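Local coordinates for SPbeta prophage-derived uncharacterized protein YomS (Bacillus subtilis, PDB 6I5O) that is of unknown function but belongs to the prophage lytic cassette and assembles as five copies of an all-beta chain, at residues F18-A23 with V99-V104; E40-I45 with N86-F91; V59-E64 with G95-M100. All coordinates share one frame; numbering follows the deposited sequence. Where two conformers were deposited one is given.

Contact 1 (F18-A23 with V99-V104)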
loop_
_atom_site.group_PDB
_atom_site.type_symbol
_atom_site.label_atom_id
_atom_site.label_comp_id
_atom_site.label_asym_id
_atom_site.label_seq_id
_atom_site.Cartn_x
_atom_site.Cartn_y
_atom_site.Cartn_z
ATOM N N PHE A 18 0.468 -23.405 4.692
ATOM C CA PHE A 18 0.130 -24.397 3.653
ATOM C C PHE A 18 1.417 -24.985 3.110
ATOM O O PHE A 18 2.371 -24.268 2.804
ATOM C CB PHE A 18 -0.691 -23.770 2.523
ATOM C CG PHE A 18 -1.202 -24.794 1.558
ATOM C CD1 PHE A 18 -2.298 -25.596 1.884
ATOM C CD2 PHE A 18 -0.627 -24.921 0.308
ATOM C CE1 PHE A 18 -2.751 -26.551 0.998
ATOM C CE2 PHE A 18 -1.112 -25.878 -0.592
ATOM C CZ PHE A 18 -2.182 -26.632 -0.253
ATOM N N THR A 19 1.412 -26.301 2.952
ATOM C CA THR A 19 2.536 -26.985 2.292
ATOM C C THR A 19 2.219 -27.257 0.829
ATOM O O THR A 19 1.337 -28.066 0.534
ATOM C CB THR A 19 2.894 -28.267 3.052
ATOM O OG1 THR A 19 3.356 -27.855 4.339
ATOM C CG2 THR A 19 3.981 -29.044 2.346
ATOM N N PHE A 20 2.985 -26.670 -0.074
ATOM C CA PHE A 20 2.882 -26.955 -1.520
ATOM C C PHE A 20 3.653 -28.233 -1.838
ATOM O O PHE A 20 3.176 -29.066 -2.623
ATOM C CB PHE A 20 3.351 -25.775 -2.345
ATOM C CG PHE A 20 2.566 -24.508 -2.122
ATOM C CD1 PHE A 20 1.392 -24.282 -2.791
ATOM C CD2 PHE A 20 2.973 -23.565 -1.176
ATOM C CE1 PHE A 20 0.679 -23.113 -2.599
ATOM C CE2 PHE A 20 2.271 -22.374 -1.008
ATOM C CZ PHE A 20 1.098 -22.185 -1.692
ATOM N N HIS A 21 4.862 -28.333 -1.300
ATOM C CA HIS A 21 5.764 -29.508 -1.454
ATOM C C HIS A 21 6.416 -29.800 -0.111
ATOM O O HIS A 21 7.090 -28.965 0.449
ATOM C CB HIS A 21 6.864 -29.241 -2.474
ATOM C CG HIS A 21 6.353 -29.053 -3.850
ATOM N ND1 HIS A 21 6.184 -30.089 -4.720
ATOM C CD2 HIS A 21 5.960 -27.936 -4.494
ATOM C CE1 HIS A 21 5.752 -29.595 -5.867
ATOM N NE2 HIS A 21 5.578 -28.281 -5.761
ATOM N N GLU A 22 6.165 -30.999 0.375
ATOM C CA GLU A 22 6.790 -31.546 1.583
ATOM C C GLU A 22 7.871 -32.447 1.040
ATOM O O GLU A 22 7.553 -33.527 0.596
ATOM C CB GLU A 22 5.913 -32.584 2.228
ATOM C CG GLU A 22 6.391 -32.981 3.588
ATOM C CD GLU A 22 5.112 -33.023 4.393
ATOM O OE1 GLU A 22 4.514 -31.922 4.584
ATOM O OE2 GLU A 22 4.641 -34.161 4.667
ATOM N N ALA A 23 8.752 -32.394 0.471
ATOM C CA ALA A 23 10.203 -32.758 0.368
ATOM C C ALA A 23 10.301 -33.385 -1.007
ATOM O O ALA A 23 10.534 -34.574 -1.129
ATOM C CB ALA A 23 10.678 -33.670 1.490
ATOM N N VAL A 99 -3.402 -20.867 -6.114
ATOM C CA VAL A 99 -1.972 -20.693 -6.463
ATOM C C VAL A 99 -1.280 -22.052 -6.382
ATOM O O VAL A 99 -1.713 -22.937 -5.610
ATOM C CB VAL A 99 -1.300 -19.618 -5.581
ATOM C CG1 VAL A 99 -1.849 -18.234 -5.862
ATOM C CG2 VAL A 99 -1.402 -19.932 -4.126
ATOM N N MET A 100 -0.221 -22.166 -7.145
ATOM C CA MET A 100 0.544 -23.406 -7.331
ATOM C C MET A 100 2.010 -23.043 -7.517
ATOM O O MET A 100 2.315 -22.055 -8.172
ATOM C CB MET A 100 0.012 -24.152 -8.559
ATOM C CG MET A 100 0.942 -25.276 -8.972
ATOM S SD MET A 100 0.628 -25.910 -10.637
ATOM C CE MET A 100 -0.918 -26.648 -10.261
ATOM N N PHE A 101 2.899 -23.832 -6.928
ATOM C CA PHE A 101 4.367 -23.631 -7.034
ATOM C C PHE A 101 4.956 -24.907 -7.581
ATOM O O PHE A 101 5.108 -25.863 -6.781
ATOM C CB PHE A 101 4.932 -23.266 -5.665
ATOM C CG PHE A 101 4.496 -21.888 -5.303
ATOM C CD1 PHE A 101 3.232 -21.643 -4.760
ATOM C CD2 PHE A 101 5.264 -20.788 -5.688
ATOM C CE1 PHE A 101 2.753 -20.353 -4.639
ATOM C CE2 PHE A 101 4.797 -19.507 -5.523
ATOM C CZ PHE A 101 3.548 -19.293 -5.021
ATOM N N GLU A 102 5.210 -24.948 -8.867
ATOM C CA GLU A 102 5.604 -26.180 -9.566
ATOM C C GLU A 102 7.112 -26.394 -9.409
ATOM O O GLU A 102 7.902 -25.482 -9.732
ATOM C CB GLU A 102 5.287 -26.065 -11.047
ATOM C CG GLU A 102 5.705 -27.314 -11.830
ATOM C CD GLU A 102 5.238 -27.337 -13.252
ATOM O OE1 GLU A 102 4.486 -26.410 -13.663
ATOM O OE2 GLU A 102 5.443 -28.381 -13.894
ATOM N N VAL A 103 7.499 -27.606 -8.969
ATOM C CA VAL A 103 8.908 -28.035 -9.050
ATOM C C VAL A 103 9.102 -28.541 -10.470
ATOM O O VAL A 103 8.622 -29.660 -10.784
ATOM C CB VAL A 103 9.233 -29.087 -7.978
ATOM C CG1 VAL A 103 10.632 -29.631 -8.154
ATOM C CG2 VAL A 103 9.011 -28.538 -6.584
ATOM N N VAL A 104 9.741 -27.731 -11.300
ATOM C CA VAL A 104 10.006 -28.088 -12.711
ATOM C C VAL A 104 11.163 -29.088 -12.754
ATOM O O VAL A 104 11.161 -30.027 -13.596
ATOM C CB VAL A 104 10.332 -26.821 -13.512
ATOM C CG1 VAL A 104 10.798 -27.129 -14.924
ATOM C CG2 VAL A 104 9.124 -25.934 -13.552
#

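Contact 2 (E40-I45 with N86-F91)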
loop_
_atom_site.group_PDB
_atom_site.type_symbol
_atom_site.label_atom_id
_atom_site.label_comp_id
_atom_site.label_asym_id
_atom_site.label_seq_id
_atom_site.Cartn_x
_atom_site.Cartn_y
_atom_site.Cartn_z
ATOM N N GLU A 40 -2.728 -12.117 0.886
ATOM C CA GLU A 40 -1.276 -12.129 0.636
ATOM C C GLU A 40 -0.730 -13.528 0.942
ATOM O O GLU A 40 -1.239 -14.206 1.809
ATOM C CB GLU A 40 -0.553 -11.091 1.532
ATOM C CG GLU A 40 -1.035 -9.659 1.363
ATOM C CD GLU A 40 -0.426 -8.687 2.366
ATOM O OE1 GLU A 40 -0.399 -8.962 3.663
ATOM O OE2 GLU A 40 -0.091 -7.595 1.838
ATOM N N LEU A 41 0.349 -13.868 0.252
ATOM C CA LEU A 41 1.093 -15.122 0.477
ATOM C C LEU A 41 2.574 -14.833 0.508
ATOM O O LEU A 41 3.073 -14.105 -0.336
ATOM C CB LEU A 41 0.805 -16.047 -0.700
ATOM C CG LEU A 41 1.647 -17.301 -0.865
ATOM C CD1 LEU A 41 1.470 -18.296 0.231
ATOM C CD2 LEU A 41 1.339 -17.966 -2.186
ATOM N N THR A 42 3.242 -15.488 1.445
ATOM C CA THR A 42 4.711 -15.531 1.444
ATOM C C THR A 42 5.118 -16.993 1.370
ATOM O O THR A 42 4.759 -17.771 2.265
ATOM C CB THR A 42 5.288 -14.872 2.696
ATOM O OG1 THR A 42 4.878 -13.497 2.733
ATOM C CG2 THR A 42 6.805 -14.911 2.705
ATOM N N VAL A 43 5.862 -17.347 0.343
ATOM C CA VAL A 43 6.361 -18.732 0.122
ATOM C C VAL A 43 7.820 -18.803 0.535
ATOM O O VAL A 43 8.606 -17.933 0.159
ATOM C CB VAL A 43 6.235 -19.098 -1.366
ATOM C CG1 VAL A 43 6.791 -20.469 -1.640
ATOM C CG2 VAL A 43 4.790 -19.082 -1.776
ATOM N N LYS A 44 8.164 -19.856 1.277
ATOM C CA LYS A 44 9.559 -20.166 1.622
ATOM C C LYS A 44 9.977 -21.378 0.795
ATOM O O LYS A 44 9.316 -22.460 0.854
ATOM C CB LYS A 44 9.701 -20.459 3.106
ATOM C CG LYS A 44 11.081 -20.906 3.514
ATOM C CD LYS A 44 12.150 -19.842 3.363
ATOM C CE LYS A 44 13.584 -20.345 3.461
ATOM N NZ LYS A 44 13.871 -20.904 4.786
ATOM N N ILE A 45 11.080 -21.226 0.085
ATOM C CA ILE A 45 11.707 -22.353 -0.658
ATOM C C ILE A 45 12.901 -22.798 0.185
ATOM O O ILE A 45 13.796 -21.979 0.468
ATOM C CB ILE A 45 12.103 -21.909 -2.072
ATOM C CG1 ILE A 45 10.845 -21.535 -2.852
ATOM C CG2 ILE A 45 12.862 -22.995 -2.801
ATOM C CD1 ILE A 45 11.102 -20.699 -4.045
ATOM N N ASN A 86 16.440 -21.289 -0.185
ATOM C CA ASN A 86 16.528 -20.362 0.970
ATOM C C ASN A 86 16.051 -18.963 0.551
ATOM O O ASN A 86 16.844 -17.980 0.664
ATOM C CB ASN A 86 17.918 -20.348 1.593
ATOM C CG ASN A 86 17.896 -19.586 2.905
ATOM O OD1 ASN A 86 16.828 -19.473 3.499
ATOM N ND2 ASN A 86 19.054 -19.111 3.335
ATOM N N GLU A 87 14.838 -18.905 0.054
ATOM C CA GLU A 87 14.259 -17.609 -0.361
ATOM C C GLU A 87 12.813 -17.539 0.084
ATOM O O GLU A 87 12.084 -18.564 0.085
ATOM C CB GLU A 87 14.209 -17.446 -1.884
ATOM C CG GLU A 87 15.533 -17.273 -2.519
ATOM C CD GLU A 87 15.469 -17.062 -4.023
ATOM O OE1 GLU A 87 14.559 -17.601 -4.669
ATOM O OE2 GLU A 87 16.415 -16.417 -4.500
ATOM N N TYR A 88 12.405 -16.308 0.418
ATOM C CA TYR A 88 10.989 -15.962 0.606
ATOM C C TYR A 88 10.523 -15.144 -0.603
ATOM O O TYR A 88 11.216 -14.174 -1.013
ATOM C CB TYR A 88 10.799 -15.121 1.862
ATOM C CG TYR A 88 10.973 -15.902 3.145
ATOM C CD1 TYR A 88 9.935 -16.586 3.757
ATOM C CD2 TYR A 88 12.181 -15.838 3.794
ATOM C CE1 TYR A 88 10.096 -17.257 4.962
ATOM C CE2 TYR A 88 12.358 -16.498 5.001
ATOM C CZ TYR A 88 11.343 -17.202 5.585
ATOM O OH TYR A 88 11.546 -17.815 6.794
ATOM N N TRP A 89 9.315 -15.453 -1.074
ATOM C CA TRP A 89 8.687 -14.687 -2.166
ATOM C C TRP A 89 7.295 -14.268 -1.722
ATOM O O TRP A 89 6.497 -15.106 -1.249
ATOM C CB TRP A 89 8.590 -15.541 -3.420
ATOM C CG TRP A 89 9.890 -15.788 -4.077
ATOM C CD1 TRP A 89 10.772 -16.798 -3.802
ATOM C CD2 TRP A 89 10.479 -15.022 -5.129
ATOM N NE1 TRP A 89 11.880 -16.675 -4.598
ATOM C CE2 TRP A 89 11.720 -15.592 -5.416
ATOM C CE3 TRP A 89 10.069 -13.885 -5.853
ATOM C CZ2 TRP A 89 12.553 -15.114 -6.424
ATOM C CZ3 TRP A 89 10.898 -13.388 -6.828
ATOM C CH2 TRP A 89 12.106 -14.027 -7.134
ATOM N N ASP A 90 6.984 -12.996 -1.926
ATOM C CA ASP A 90 5.701 -12.377 -1.531
ATOM C C ASP A 90 4.795 -12.187 -2.747
ATOM O O ASP A 90 5.268 -11.722 -3.796
ATOM C CB ASP A 90 5.928 -11.020 -0.910
ATOM C CG ASP A 90 6.428 -11.011 0.488
ATOM O OD1 ASP A 90 6.386 -12.089 1.154
ATOM O OD2 ASP A 90 6.974 -9.931 0.848
ATOM N N PHE A 91 3.527 -12.508 -2.553
ATOM C CA PHE A 91 2.533 -12.434 -3.645
ATOM C C PHE A 91 1.266 -11.792 -3.147
ATOM O O PHE A 91 0.832 -12.025 -2.028
ATOM C CB PHE A 91 2.164 -13.820 -4.170
ATOM C CG PHE A 91 3.323 -14.625 -4.669
ATOM C CD1 PHE A 91 4.098 -15.386 -3.820
ATOM C CD2 PHE A 91 3.690 -14.536 -6.006
ATOM C CE1 PHE A 91 5.174 -16.087 -4.296
ATOM C CE2 PHE A 91 4.770 -15.249 -6.491
ATOM C CZ PHE A 91 5.513 -16.002 -5.627
HETATM O O HOH W 1 14.254 -18.605 6.575
#

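Contact 3 (V59-E64 with G95-M100)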
loop_
_atom_site.group_PDB
_atom_site.type_symbol
_atom_site.label_atom_id
_atom_site.label_comp_id
_atom_site.label_asym_id
_atom_site.label_seq_id
_atom_site.Cartn_x
_atom_site.Cartn_y
_atom_site.Cartn_z
ATOM N N VAL A 59 -3.825 -20.188 -10.701
ATOM C CA VAL A 59 -4.646 -21.201 -11.378
ATOM C C VAL A 59 -6.111 -20.780 -11.258
ATOM O O VAL A 59 -6.559 -20.491 -10.175
ATOM C CB VAL A 59 -4.404 -22.604 -10.792
ATOM C CG1 VAL A 59 -5.220 -23.647 -11.545
ATOM C CG2 VAL A 59 -2.940 -22.947 -10.794
ATOM N N ASP A 60 -6.830 -20.788 -12.369
ATOM C CA ASP A 60 -8.249 -20.439 -12.340
ATOM C C ASP A 60 -9.148 -21.657 -12.119
ATOM O O ASP A 60 -8.663 -22.772 -11.981
ATOM C CB ASP A 60 -8.632 -19.593 -13.561
ATOM C CG ASP A 60 -8.740 -20.293 -14.887
ATOM O OD1 ASP A 60 -8.706 -21.549 -14.897
ATOM O OD2 ASP A 60 -8.911 -19.560 -15.945
ATOM N N GLU A 61 -10.445 -21.436 -12.093
ATOM C CA GLU A 61 -11.449 -22.490 -11.760
ATOM C C GLU A 61 -11.445 -23.572 -12.834
ATOM O O GLU A 61 -11.970 -24.649 -12.550
ATOM C CB GLU A 61 -12.834 -21.866 -11.577
ATOM C CG GLU A 61 -13.010 -21.345 -10.148
ATOM C CD GLU A 61 -14.405 -20.921 -9.680
ATOM O OE1 GLU A 61 -14.872 -19.921 -10.286
ATOM O OE2 GLU A 61 -15.002 -21.560 -8.707
ATOM N N ASN A 62 -10.938 -23.289 -14.029
ATOM C CA ASN A 62 -10.875 -24.292 -15.130
ATOM C C ASN A 62 -9.527 -25.006 -15.174
ATOM O O ASN A 62 -9.321 -25.853 -16.031
ATOM C CB ASN A 62 -11.149 -23.644 -16.474
ATOM C CG ASN A 62 -12.541 -23.072 -16.522
ATOM O OD1 ASN A 62 -12.743 -21.927 -16.949
ATOM N ND2 ASN A 62 -13.512 -23.797 -15.989
ATOM N N GLY A 63 -8.606 -24.659 -14.326
ATOM C CA GLY A 63 -7.277 -25.279 -14.257
ATOM C C GLY A 63 -6.260 -24.614 -15.138
ATOM O O GLY A 63 -5.164 -25.126 -15.228
ATOM N N GLU A 64 -6.555 -23.498 -15.794
ATOM C CA GLU A 64 -5.548 -22.807 -16.596
ATOM C C GLU A 64 -4.510 -22.190 -15.647
ATOM O O GLU A 64 -4.860 -21.565 -14.631
ATOM C CB GLU A 64 -6.180 -21.737 -17.464
ATOM C CG GLU A 64 -5.192 -21.116 -18.411
ATOM C CD GLU A 64 -5.796 -20.210 -19.476
ATOM O OE1 GLU A 64 -6.643 -19.360 -19.113
ATOM O OE2 GLU A 64 -5.533 -20.399 -20.667
ATOM N N GLY A 95 -7.235 -11.660 -5.527
ATOM C CA GLY A 95 -8.171 -11.861 -6.639
ATOM C C GLY A 95 -7.981 -13.144 -7.412
ATOM O O GLY A 95 -8.484 -13.226 -8.566
ATOM N N LEU A 96 -7.292 -14.111 -6.833
ATOM C CA LEU A 96 -6.967 -15.372 -7.535
ATOM C C LEU A 96 -7.778 -16.498 -6.925
ATOM O O LEU A 96 -8.042 -16.492 -5.732
ATOM C CB LEU A 96 -5.497 -15.722 -7.388
ATOM C CG LEU A 96 -4.521 -14.667 -7.876
ATOM C CD1 LEU A 96 -3.097 -15.136 -7.617
ATOM C CD2 LEU A 96 -4.721 -14.377 -9.378
ATOM N N PHE A 97 -8.158 -17.511 -7.713
ATOM C CA PHE A 97 -8.827 -18.698 -7.176
ATOM C C PHE A 97 -7.828 -19.624 -6.454
ATOM O O PHE A 97 -8.020 -19.966 -5.288
ATOM C CB PHE A 97 -9.511 -19.438 -8.301
ATOM C CG PHE A 97 -10.065 -20.775 -7.871
ATOM C CD1 PHE A 97 -11.020 -20.844 -6.879
ATOM C CD2 PHE A 97 -9.666 -21.940 -8.530
ATOM C CE1 PHE A 97 -11.510 -22.103 -6.496
ATOM C CE2 PHE A 97 -10.252 -23.157 -8.219
ATOM C CZ PHE A 97 -11.110 -23.227 -7.162
ATOM N N LYS A 98 -6.743 -19.966 -7.136
ATOM C CA LYS A 98 -5.740 -20.918 -6.603
ATOM C C LYS A 98 -4.353 -20.415 -6.932
ATOM O O LYS A 98 -4.159 -19.680 -7.898
ATOM C CB LYS A 98 -5.872 -22.290 -7.234
ATOM C CG LYS A 98 -6.902 -23.198 -6.592
ATOM C CD LYS A 98 -7.013 -24.498 -7.348
ATOM C CE LYS A 98 -7.649 -25.596 -6.529
ATOM N NZ LYS A 98 -7.705 -26.854 -7.304
ATOM N N VAL A 99 -3.402 -20.867 -6.114
ATOM C CA VAL A 99 -1.972 -20.693 -6.463
ATOM C C VAL A 99 -1.280 -22.052 -6.382
ATOM O O VAL A 99 -1.713 -22.937 -5.610
ATOM C CB VAL A 99 -1.300 -19.618 -5.581
ATOM C CG1 VAL A 99 -1.849 -18.234 -5.862
ATOM C CG2 VAL A 99 -1.402 -19.932 -4.126
ATOM N N MET A 100 -0.221 -22.166 -7.145
ATOM C CA MET A 100 0.544 -23.406 -7.331
ATOM C C MET A 100 2.010 -23.043 -7.517
ATOM O O MET A 100 2.315 -22.055 -8.172
ATOM C CB MET A 100 0.012 -24.152 -8.559
ATOM C CG MET A 100 0.942 -25.276 -8.972
ATOM S SD MET A 100 0.628 -25.910 -10.637
ATOM C CE MET A 100 -0.918 -26.648 -10.261
#

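Contact 1 (F18-A23 with V99-V104)
Phe-20 and Phe-101 meet in a T-shaped (edge-to-face) stack, the edge of Phe-101 directed at the face of Phe-20, with ring centroids 4.8 Å apart and planes inclined at 64°. Within it Phe-101 CD1 lies over the centre of the Phe-20 ring, and its nearest ring atom is Phe-20 CE1 at 3.7 Å. The opposite face of the Phe-20 ring receives CD2 of Phe-18, which is also over the centre, so this ring is held between Phe-18, two residues earlier, and Phe-101 across the contact. Apolar contact extends the patch to Val-99, whose CG2 comes 4.1 Å from Phe-20 CE1.

The rings belong to the interior of an all-beta fold whose antiparallel sheet curls round a core, and the chain turns a corner close to Phe-20. There Phe-20 and His-21 both sit opposite Val-112 of strand 110-117, forming a classic beta bulge, and as a result these two consecutive residues both direct their CB atoms toward strand 98-107.

Polar contact is supplied by His-21. Its NE2 donates a hydrogen bond of 2.7 Å to Phe-101 O, a backbone acceptor that lies near the imidazole plane. The bond is somewhat bent, 138° at the hydrogen, although NE2 approaches nearly in line with the carbonyl.

A CH-pi contact covers one face of the same imidazole: Val-103 CG2 sits over the ring centre, 3.5 Å from the His-21 centroid. Beyond the pair, Val-103 also touches Ile-54 of strand 51-59.

Contact 2 (E40-I45 with N86-F91)
Lys-44 lies across the face of the Tyr-88 ring, at a non-hydrogen-bonded pair of two antiparallel strands, the second of which (87-92) begins at a G1 beta bulge where Asn-86 and Glu-87 both face Ile-45. Lys-44 CB is 3.7 Å from Tyr-88 CE1, and CG, anti to the backbone N, continues past the same atom. A bend at chi2 (66°) then carries CD over the ring, 3.6 Å from the Tyr-88 centroid in a CH-pi contact. CE passes 3.4 Å from Asn-86 OD1, whose own hydrogen bond is to Thr-66 OG1 of a second subunit. At the tip, NZ donates to a water 2.9 Å away that also bonds Tyr-88 OH, and it forms salt bridges to Glu-64 and Asp-60 of that subunit, so its charge joins two chains.

On the other face of the sheet, Leu-41, Val-43 and Ile-45 pack beside Phe-91 and Trp-89; Val-43 CG2 approaches Phe-91 CE1 to 3.9 Å. Trp-89 NE1 bonds Glu-87 OE1, which also bonds Thr-82. Back on the Lys-44 face, Lys-73 engages Asp-90 OD2, while OD1 accepts a 2.6 Å hydrogen bond from Thr-42 OG1 from above the carboxylate plane, 37° out of it.

Contact 3 (V59-E64 with G95-M100)
Glu-61 lays the aliphatic part of an acidic side chain over the face of Phe-97, although the residue is solvent-exposed. In the conformer described, one of two modelled, Glu-61 CG is 3.6 Å from the Phe-97 ring centroid, a CH-pi contact almost exactly along the ring normal. The two side chains cross at about a right angle, and the carboxylate plane is turned 48° from the ring. Phe-97 reaches this position because its CG is anti to the backbone N (chi1 172°). The ring also leans on the turn backbone, with its CD2 3.6 Å from Asp-60 C.

Next to the ring, Val-59 and Lys-98 form an antiparallel hydrogen-bonded pair, the one bridge joining the two segments. Val-59 N donates to Lys-98 O at 2.9 Å, approaching from 46° above the carbonyl plane, whereas the return bond from Lys-98 N is weak. Their CB atoms stand on the same face of the sheet, and Val-59 CG2 touches Met-100 CB at 3.9 Å. The charged end of Lys-98 leads away to a salt bridge with Glu-32.

The turn itself is stitched together by Asp-60. Its OD1 accepts from Asn-62 N and from Glu-64 N, both at 3.0 Å, and the two donors reach it from opposite faces of the carboxylate plane. Its OD2 is taken by Lys-44 of a third subunit, which also bridges to Glu-64, so the loop fixed from inside presents its charges to a neighbour. Gly-63 N to Asp-60 O closes a type I turn, reinforced by an Asx turn, and Asp-60 N to Glu-64 O closes the loop around it, consistent with a 3:5 beta-hairpin connection between strands 51-59 and 65-72.

How the contacts relate
Contacts 1 and 2, with centres about 11 Å apart, meet in one hydrophobic core: Phe-101 CZ is 3.5 Å from Val-43 CG2, and the Phe-101 and Phe-91 rings pack edge-to-face, with Phe-56 beside both. Contact 3 lies farther out, its centre about 14 Å from that of contact 1 and 18 Å from that of contact 2. It shares Val-99 and Met-100 of strand 98-107 with contact 1, and Val-99 CG2 reaches Leu-41 CD2 of contact 2 at 3.9 Å. Across subunits contacts 2 and 3 are complementary: the Lys-44 end of contact 2 docks on the 59-64 loop of contact 3 in a neighbouring subunit of the five-chain assembly.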